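Local coordinates for adenosine monophosphate-protein transferase (Bartonella henselae str. Houston-1, PDB 5NH2) that transfers AMP from ATP to tyrosine or threonine residues of host target proteins through its Fic domain, an activity used in virulence, at residues T39-A42 against M43-R47. Numbering follows the deposited sequence.
Sequences TAKA and MINLR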
loop_
_atom_site.group_PDB
_atom_site.type_symbol
_atom_site.label_atom_id
_atom_site.label_comp_id
_atom_site.label_asym_id
_atom_site.label_seq_id
_atom_site.Cartn_x
_atom_site.Cartn_y
_atom_site.Cartn_z
ATOM N N THR A 39 -6.117 -0.981 13.621
ATOM C CA THR A 39 -5.110 -1.387 12.636
ATOM C C THR A 39 -4.031 -0.327 12.479
ATOM O O THR A 39 -2.859 -0.661 12.262
ATOM C CB THR A 39 -5.763 -1.662 11.292
ATOM O OG1 THR A 39 -6.725 -2.694 11.466
ATOM C CG2 THR A 39 -4.747 -2.115 10.276
ATOM N N ALA A 40 -4.391 0.956 12.618
ATOM C CA ALA A 40 -3.346 1.984 12.692
ATOM C C ALA A 40 -2.423 1.742 13.886
ATOM O O ALA A 40 -1.179 1.771 13.765
ATOM C CB ALA A 40 -3.974 3.375 12.780
ATOM N N LYS A 41 -3.009 1.472 15.045
ATOM C CA LYS A 41 -2.161 1.225 16.207
ATOM C C LYS A 41 -1.216 0.056 15.941
ATOM O O LYS A 41 -0.003 0.171 16.187
ATOM C CB LYS A 41 -3.014 0.972 17.463
ATOM C CG LYS A 41 -2.150 0.705 18.710
ATOM C CD LYS A 41 -2.922 -0.007 19.816
ATOM C CE LYS A 41 -2.023 -0.414 20.982
ATOM N NZ LYS A 41 -2.747 -1.152 22.039
ATOM N N ALA A 42 -1.751 -1.055 15.373
ATOM C CA ALA A 42 -0.942 -2.251 15.111
ATOM C C ALA A 42 0.167 -1.981 14.099
ATOM O O ALA A 42 1.274 -2.485 14.258
ATOM C CB ALA A 42 -1.807 -3.447 14.642
ATOM N N MET A 43 -0.092 -1.221 13.032
ATOM C CA MET A 43 1.026 -0.959 12.114
ATOM C C MET A 43 2.145 -0.171 12.794
ATOM O O MET A 43 3.340 -0.445 12.585
ATOM C CB MET A 43 0.548 -0.209 10.876
ATOM C CG MET A 43 -0.466 -0.972 10.147
ATOM S SD MET A 43 -1.071 -0.021 8.777
ATOM C CE MET A 43 0.439 0.113 7.790
ATOM N N ILE A 44 1.790 0.829 13.605
ATOM C CA ILE A 44 2.887 1.567 14.221
ATOM C C ILE A 44 3.720 0.634 15.085
ATOM O O ILE A 44 4.953 0.645 15.011
ATOM C CB ILE A 44 2.389 2.796 14.993
ATOM C CG1 ILE A 44 2.404 3.999 14.062
ATOM C CG2 ILE A 44 3.404 3.178 16.073
ATOM C CD1 ILE A 44 1.240 4.157 13.243
ATOM N N ASN A 45 3.065 -0.274 15.824
ATOM C CA ASN A 45 3.845 -1.138 16.700
ATOM C C ASN A 45 4.613 -2.196 15.895
ATOM O O ASN A 45 5.776 -2.473 16.176
ATOM C CB ASN A 45 2.912 -1.744 17.752
ATOM C CG ASN A 45 2.632 -0.775 18.909
ATOM O OD1 ASN A 45 3.402 -0.686 19.910
ATOM N ND2 ASN A 45 1.538 -0.037 18.781
ATOM N N LEU A 46 3.985 -2.763 14.871
ATOM C CA LEU A 46 4.636 -3.696 13.959
ATOM C C LEU A 46 5.933 -3.138 13.416
ATOM O O LEU A 46 6.887 -3.885 13.183
ATOM C CB LEU A 46 3.697 -4.007 12.795
ATOM C CG LEU A 46 3.943 -5.269 11.980
ATOM C CD1 LEU A 46 4.425 -6.511 12.817
ATOM C CD2 LEU A 46 2.619 -5.563 11.273
ATOM N N ARG A 47 5.987 -1.821 13.199
ATOM C CA ARG A 47 7.234 -1.239 12.710
ATOM C C ARG A 47 8.400 -1.464 13.668
ATOM O O ARG A 47 9.544 -1.246 13.271
ATOM C CB ARG A 47 7.041 0.256 12.425
ATOM C CG ARG A 47 6.389 0.529 11.076
ATOM C CD ARG A 47 7.339 1.334 10.179
ATOM N NE ARG A 47 6.891 1.521 8.792
ATOM C CZ ARG A 47 7.475 2.367 7.938
ATOM N NH1 ARG A 47 8.513 3.114 8.330
ATOM N NH2 ARG A 47 7.020 2.480 6.699
#
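Asn45 lays its amide obliquely across the base of Lys41, an i to i+4 contact within one helix, with ND2 3.8 Å from Lys41 CG. The same ND2 donates to Lys41 O at 3.0 Å, from above the carbonyl plane, while that oxygen stays nearly in the plane of the amide. Lys41 O also accepts the regular helical bond from Asn45 N, so two donors of one residue grip it. CG of Asn45 stands beside its own backbone N (chi1 -81°), which swings the short amide back along the helix. Asparagine suits the place because ND2 has a second N-H, given to Asn61 of the partner chain, the antitoxin homologue BiaA; extended Lys41 reaches Asp65 of that chain in a salt bridge. On the face turned to helix 57-68, Met43 CG passes 3.2 Å from Thr39 O and loosely faces the Thr39 methyl before the chain bends away at chi3. The buried Thr39 hydroxyl is satisfied by a hydrogen bond between OG1 and Cys35 O. Ala40, whose small methyl probably lets the chains come close, and Met43 touch Val28 of BiaA. Helix 28-46 thus lies between BiaA and helices 57-68, where Leu67 meets Met43 and Leu46, and 157-171, whose ATP-binding Arg159, from the Fic signature HPFREGNGR, touches Thr39.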